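Local coordinates for nuclear fusion protein BIK1 (Saccharomyces cerevisiae, PDB 6FC6), which binds microtubules and is required for nuclear fusion, chromosome disjunction and nuclear segregation during mitosis, at residues P29-A34 / K56-T61; C12-P17 / Q73-L78. All coordinates share one frame; numbering follows the deposited sequence.

Interaction 1: P29-A34 / K56-T61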
loop_
_atom_site.group_PDB
_atom_site.type_symbol
_atom_site.label_atom_id
_atom_site.label_comp_id
_atom_site.label_asym_id
_atom_site.label_seq_id
_atom_site.Cartn_x
_atom_site.Cartn_y
_atom_site.Cartn_z
ATOM N N PRO A 29 -8.922 5.409 -0.989
ATOM C CA PRO A 29 -8.548 6.772 -0.754
ATOM C C PRO A 29 -7.887 6.941 0.646
ATOM O O PRO A 29 -8.057 6.079 1.512
ATOM C CB PRO A 29 -9.894 7.488 -0.751
ATOM C CG PRO A 29 -10.887 6.444 -0.323
ATOM C CD PRO A 29 -10.331 5.130 -0.643
ATOM N N VAL A 30 -7.196 8.044 0.806
ATOM C CA VAL A 30 -6.591 8.440 2.063
ATOM C C VAL A 30 -7.053 9.829 2.351
ATOM O O VAL A 30 -6.881 10.711 1.503
ATOM C CB VAL A 30 -5.049 8.344 2.020
ATOM C CG1 VAL A 30 -4.464 8.839 3.333
ATOM C CG2 VAL A 30 -4.649 6.879 1.771
ATOM N N ASP A 31 -7.589 10.040 3.557
ATOM C CA ASP A 31 -8.096 11.374 3.959
ATOM C C ASP A 31 -7.077 12.449 3.723
ATOM O O ASP A 31 -5.900 12.327 4.052
ATOM C CB ASP A 31 -8.672 11.354 5.391
ATOM C CG ASP A 31 -9.886 10.333 5.550
ATOM O OD1 ASP A 31 -10.430 9.791 4.538
ATOM O OD2 ASP A 31 -10.316 10.037 6.704
ATOM N N THR A 32 -7.536 13.517 3.045
ATOM C CA THR A 32 -6.704 14.702 2.689
ATOM C C THR A 32 -5.717 14.575 1.522
ATOM O O THR A 32 -4.945 15.511 1.242
ATOM C CB THR A 32 -5.958 15.330 3.889
ATOM O OG1 THR A 32 -4.607 14.815 4.007
ATOM C CG2 THR A 32 -6.795 15.170 5.182
ATOM N N LYS A 33 -5.751 13.443 0.822
ATOM C CA LYS A 33 -4.858 13.197 -0.309
ATOM C C LYS A 33 -5.720 12.968 -1.514
ATOM O O LYS A 33 -6.891 12.593 -1.402
ATOM C CB LYS A 33 -4.016 11.948 -0.073
ATOM C CG LYS A 33 -3.248 11.961 1.243
ATOM C CD LYS A 33 -2.029 12.833 1.104
ATOM C CE LYS A 33 -1.061 12.643 2.268
ATOM N NZ LYS A 33 0.265 13.341 2.158
ATOM N N ALA A 34 -5.141 13.168 -2.685
ATOM C CA ALA A 34 -5.933 13.024 -3.957
ATOM C C ALA A 34 -5.725 11.655 -4.542
ATOM O O ALA A 34 -4.583 11.202 -4.629
ATOM C CB ALA A 34 -5.491 14.049 -4.977
ATOM N N LYS A 56 -5.991 7.972 11.893
ATOM C CA LYS A 56 -6.800 6.823 11.507
ATOM C C LYS A 56 -5.972 5.626 11.060
ATOM O O LYS A 56 -5.037 5.781 10.316
ATOM C CB LYS A 56 -7.653 7.262 10.382
ATOM C CG LYS A 56 -8.602 6.212 9.850
ATOM C CD LYS A 56 -9.346 6.722 8.598
ATOM C CE LYS A 56 -10.595 5.881 8.314
ATOM N NZ LYS A 56 -11.126 6.192 6.957
ATOM N N LYS A 57 -6.375 4.431 11.485
ATOM C CA LYS A 57 -5.709 3.203 11.049
ATOM C C LYS A 57 -6.244 2.766 9.703
ATOM O O LYS A 57 -7.467 2.565 9.581
ATOM C CB LYS A 57 -5.957 2.099 12.047
ATOM C CG LYS A 57 -5.409 2.425 13.407
ATOM C CD LYS A 57 -4.953 1.209 14.181
ATOM C CE LYS A 57 -6.096 0.441 14.748
ATOM N NZ LYS A 57 -5.479 -0.637 15.596
ATOM N N TYR A 58 -5.359 2.628 8.725
ATOM C CA TYR A 58 -5.684 2.052 7.441
ATOM C C TYR A 58 -5.338 0.575 7.365
ATOM O O TYR A 58 -6.076 -0.219 6.775
ATOM C CB TYR A 58 -4.991 2.861 6.340
ATOM C CG TYR A 58 -5.586 4.247 6.171
ATOM C CD1 TYR A 58 -5.228 5.298 6.972
ATOM C CD2 TYR A 58 -6.549 4.484 5.199
ATOM C CE1 TYR A 58 -5.812 6.535 6.836
ATOM C CE2 TYR A 58 -7.170 5.713 5.078
ATOM C CZ TYR A 58 -6.781 6.742 5.882
ATOM O OH TYR A 58 -7.356 7.993 5.725
ATOM N N PHE A 59 -4.181 0.209 7.908
ATOM C CA PHE A 59 -3.767 -1.178 7.959
ATOM C C PHE A 59 -2.704 -1.409 9.032
ATOM O O PHE A 59 -2.192 -0.499 9.620
ATOM C CB PHE A 59 -3.206 -1.619 6.609
ATOM C CG PHE A 59 -2.022 -0.779 6.132
ATOM C CD1 PHE A 59 -2.228 0.366 5.399
ATOM C CD2 PHE A 59 -0.766 -1.251 6.252
ATOM C CE1 PHE A 59 -1.200 1.090 4.889
ATOM C CE2 PHE A 59 0.306 -0.530 5.749
ATOM C CZ PHE A 59 0.101 0.653 5.063
ATOM N N GLN A 60 -2.358 -2.648 9.190
ATOM C CA GLN A 60 -1.386 -3.063 10.177
ATOM C C GLN A 60 0.010 -3.259 9.525
ATOM O O GLN A 60 0.122 -3.847 8.442
ATOM C CB GLN A 60 -1.828 -4.405 10.763
ATOM C CG GLN A 60 -0.974 -4.849 11.923
ATOM C CD GLN A 60 -1.546 -6.059 12.595
ATOM O OE1 GLN A 60 -2.331 -6.800 12.017
ATOM N NE2 GLN A 60 -1.183 -6.251 13.851
ATOM N N THR A 61 1.026 -2.788 10.220
ATOM C CA THR A 61 2.412 -3.010 9.727
ATOM C C THR A 61 3.170 -3.838 10.789
ATOM O O THR A 61 2.883 -3.741 12.000
ATOM C CB THR A 61 3.161 -1.699 9.466
ATOM O OG1 THR A 61 3.348 -1.030 10.710
ATOM C CG2 THR A 61 2.415 -0.848 8.552
#

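Interaction 2: C12-P17 / Q73-L78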
loop_
_atom_site.group_PDB
_atom_site.type_symbol
_atom_site.label_atom_id
_atom_site.label_comp_id
_atom_site.label_asym_id
_atom_site.label_seq_id
_atom_site.Cartn_x
_atom_site.Cartn_y
_atom_site.Cartn_z
ATOM N N CYS A 12 -1.560 -10.320 -0.908
ATOM C CA CYS A 12 -0.494 -10.664 -1.828
ATOM C C CYS A 12 0.752 -9.824 -1.709
ATOM O O CYS A 12 0.737 -8.770 -1.134
ATOM C CB CYS A 12 -0.954 -10.607 -3.301
ATOM S SG CYS A 12 -0.940 -8.920 -4.052
ATOM N N PHE A 13 1.820 -10.324 -2.335
ATOM C CA PHE A 13 3.092 -9.657 -2.390
ATOM C C PHE A 13 3.384 -9.140 -3.755
ATOM O O PHE A 13 3.111 -9.797 -4.720
ATOM C CB PHE A 13 4.199 -10.609 -1.918
ATOM C CG PHE A 13 4.087 -10.953 -0.450
ATOM C CD1 PHE A 13 3.247 -11.937 -0.023
ATOM C CD2 PHE A 13 4.809 -10.221 0.503
ATOM C CE1 PHE A 13 3.139 -12.219 1.322
ATOM C CE2 PHE A 13 4.725 -10.526 1.836
ATOM C CZ PHE A 13 3.846 -11.486 2.252
ATOM N N ILE A 14 3.942 -7.946 -3.835
ATOM C CA ILE A 14 4.348 -7.339 -5.088
ATOM C C ILE A 14 5.793 -6.874 -4.968
ATOM O O ILE A 14 6.277 -6.622 -3.872
ATOM C CB ILE A 14 3.481 -6.158 -5.510
ATOM C CG1 ILE A 14 3.362 -5.076 -4.417
ATOM C CG2 ILE A 14 2.101 -6.620 -5.931
ATOM C CD1 ILE A 14 2.655 -3.834 -4.912
ATOM N N GLN A 15 6.458 -6.721 -6.099
ATOM C CA GLN A 15 7.881 -6.408 -6.119
ATOM C C GLN A 15 7.923 -5.018 -6.627
ATOM O O GLN A 15 7.772 -4.785 -7.796
ATOM C CB GLN A 15 8.681 -7.365 -7.016
ATOM C CG GLN A 15 10.185 -7.288 -6.777
ATOM C CD GLN A 15 10.602 -8.033 -5.504
ATOM O OE1 GLN A 15 10.142 -9.158 -5.241
ATOM N NE2 GLN A 15 11.471 -7.418 -4.720
ATOM N N ILE A 16 8.050 -4.065 -5.728
ATOM C CA ILE A 16 7.938 -2.680 -6.095
ATOM C C ILE A 16 9.333 -2.231 -6.530
ATOM O O ILE A 16 10.261 -2.343 -5.753
ATOM C CB ILE A 16 7.475 -1.821 -4.936
ATOM C CG1 ILE A 16 6.111 -2.329 -4.444
ATOM C CG2 ILE A 16 7.356 -0.368 -5.352
ATOM C CD1 ILE A 16 5.906 -2.104 -2.969
ATOM N N PRO A 17 9.463 -1.735 -7.770
ATOM C CA PRO A 17 10.764 -1.289 -8.260
ATOM C C PRO A 17 11.308 -0.188 -7.373
ATOM O O PRO A 17 10.558 0.705 -6.995
ATOM C CB PRO A 17 10.443 -0.731 -9.658
ATOM C CG PRO A 17 9.000 -0.347 -9.592
ATOM C CD PRO A 17 8.369 -1.384 -8.705
ATOM N N GLN A 73 -1.982 4.064 -9.207
ATOM C CA GLN A 73 -1.616 3.944 -10.627
ATOM C C GLN A 73 -0.203 3.461 -10.822
ATOM O O GLN A 73 0.105 2.795 -11.832
ATOM C CB GLN A 73 -1.883 5.240 -11.399
ATOM C CG GLN A 73 -1.288 6.488 -10.772
ATOM C CD GLN A 73 -2.241 7.165 -9.774
ATOM O OE1 GLN A 73 -3.144 6.547 -9.154
ATOM N NE2 GLN A 73 -2.049 8.465 -9.622
ATOM N N LYS A 74 0.684 3.766 -9.860
ATOM C CA LYS A 74 2.067 3.325 -9.947
ATOM C C LYS A 74 2.261 1.857 -9.762
ATOM O O LYS A 74 3.226 1.284 -10.205
ATOM C CB LYS A 74 2.935 4.068 -8.921
ATOM C CG LYS A 74 3.010 5.562 -9.190
ATOM C CD LYS A 74 3.804 6.213 -8.097
ATOM C CE LYS A 74 3.743 7.729 -8.191
ATOM N NZ LYS A 74 4.370 8.375 -6.989
ATOM N N VAL A 75 1.346 1.190 -9.073
ATOM C CA VAL A 75 1.501 -0.244 -8.802
ATOM C C VAL A 75 0.355 -1.105 -9.311
ATOM O O VAL A 75 0.347 -2.291 -9.067
ATOM C CB VAL A 75 1.763 -0.506 -7.293
ATOM C CG1 VAL A 75 3.112 0.067 -6.908
ATOM C CG2 VAL A 75 0.651 0.093 -6.438
ATOM N N ALA A 76 -0.599 -0.522 -10.017
ATOM C CA ALA A 76 -1.780 -1.295 -10.438
ATOM C C ALA A 76 -1.420 -2.521 -11.266
ATOM O O ALA A 76 -1.948 -3.582 -10.991
ATOM C CB ALA A 76 -2.747 -0.413 -11.237
ATOM N N SER A 77 -0.520 -2.393 -12.253
ATOM C CA SER A 77 -0.171 -3.577 -13.048
ATOM C C SER A 77 0.555 -4.635 -12.222
ATOM O O SER A 77 0.304 -5.854 -12.390
ATOM C CB SER A 77 0.629 -3.224 -14.317
ATOM O OG SER A 77 1.761 -2.478 -13.961
ATOM N N LEU A 78 1.384 -4.204 -11.264
ATOM C CA LEU A 78 2.051 -5.169 -10.379
ATOM C C LEU A 78 1.051 -5.933 -9.568
ATOM O O LEU A 78 1.185 -7.136 -9.403
ATOM C CB LEU A 78 3.049 -4.481 -9.469
ATOM C CG LEU A 78 4.134 -3.712 -10.228
ATOM C CD1 LEU A 78 4.943 -2.795 -9.322
ATOM C CD2 LEU A 78 5.047 -4.681 -10.940
#

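Interaction 1: P29-A34 / K56-T61
In the CAP-Gly domain of this protein, the loop that leaves strand 20-28 folds into a type II beta turn from Val-30 to Lys-33, and Tyr-58, just past strand 56-57, meets that turn with its phenol. The amide N of Asp-31 donates a hydrogen bond to Tyr-58 OH, 3.0 Å away and nearly straight at 165°. The phenol oxygen thus serves as acceptor for a backbone N-H at the second position of the turn, so the side chain is tied directly to the main chain of the turn. Beside this bond the start of the turn approaches the ring obliquely: Val-30 CG1, anti to the backbone N (chi1 177°), comes to 4.0 Å from Tyr-58 CZ, and the carbonyl oxygen of Pro-29 is 3.7 Å from Tyr-58 CE2. The carboxylate of Asp-31 also lies near the phenol oxygen, its CG 3.5 Å from Tyr-58 OH and its plane turned 77° from the ring. The extended chain of Lys-56 crosses Asp-31 at about a right angle, leaving a long salt bridge of 3.9 Å from Lys-56 NZ to Asp-31 OD2. A phenylalanine in place of Tyr-58 would probably leave the Asp-31 amide without this acceptor and the turn less firmly fixed. Within the turn, Lys-33 N bonds to Val-30 O at 3.0 Å. Tyr-58 also packs edge-to-face with Tyr-26 of strand 20-28 and with Phe-69 of strand 67-71, while Val-30 rests on Phe-53 of strand 52-53 and Phe-37 of strand 37-41.

Interaction 2: C12-P17 / Q73-L78
Strand 13-16 and the 73-78 segment of helix 72-81 run at 123° to one another, their axes 9.0 Å apart at closest approach; here the helix that follows the last strand of the four-stranded antiparallel sheet of the CAP-Gly domain packs beside an outermost strand. The backbones come nearest at Ile-14 and Leu-78, whose CA atoms are 6.2 Å apart, and separate toward Ile-16 and Val-75. The contact is made mainly by aliphatic groups, and it uses both branches of Ile-14. With CG1 between the backbone N and the carbonyl carbon (chi1 54°), CG2 is placed beside the backbone N, and each branch finds its own part of the helix. CD1, at the end of the longer branch, reaches Val-75 CB at 4.2 Å, the two side chains crossing at about a right angle. The shorter branch lies against the main chain of Leu-78, with Ile-14 CG2 3.6 Å from Leu-78 O, and also approaches Leu-78 CB. Buried Ile-14 therefore touches two residues three apart in the helix, while Val-75 continues inward to touch Ala-38 of strand 37-41. Ile-16, also buried, turns to Val-40 of that strand and to Leu-42, joining the same apolar interior from the strand side. Leu-78 meets the end of the strand at Gln-15 and Pro-17. Methyl CD1 of Leu-78 serves two neighbours: Leu-78 CD1 meets Pro-17 CD tip to tip at 3.8 Å and lies equally close, 3.8 Å, to the carbonyl oxygen of Gln-15.

Overall arrangement
Interactions 1 and 2 fall on opposite sides of the chain's centre, their own centres about 18 Å apart and their nearest atoms about 6 Å apart without touching. Along the sequence, 29-34 with 56-61 is nested inside the long loop closed by 12-17 with 73-78, a span that also holds most of the sheet. The contrast is instructive: interaction 1 fixes a surface turn through a polar phenol, interaction 2 seats a helix on a sheet edge through aliphatic groups. The bound Bim1 peptide touches segments of both: Val-30, which carries part of interaction 1, packs on an aromatic side chain, Lys-33 makes a cation-pi contact, and Lys-74, which does not touch 12-17, packs on the peptide backbone.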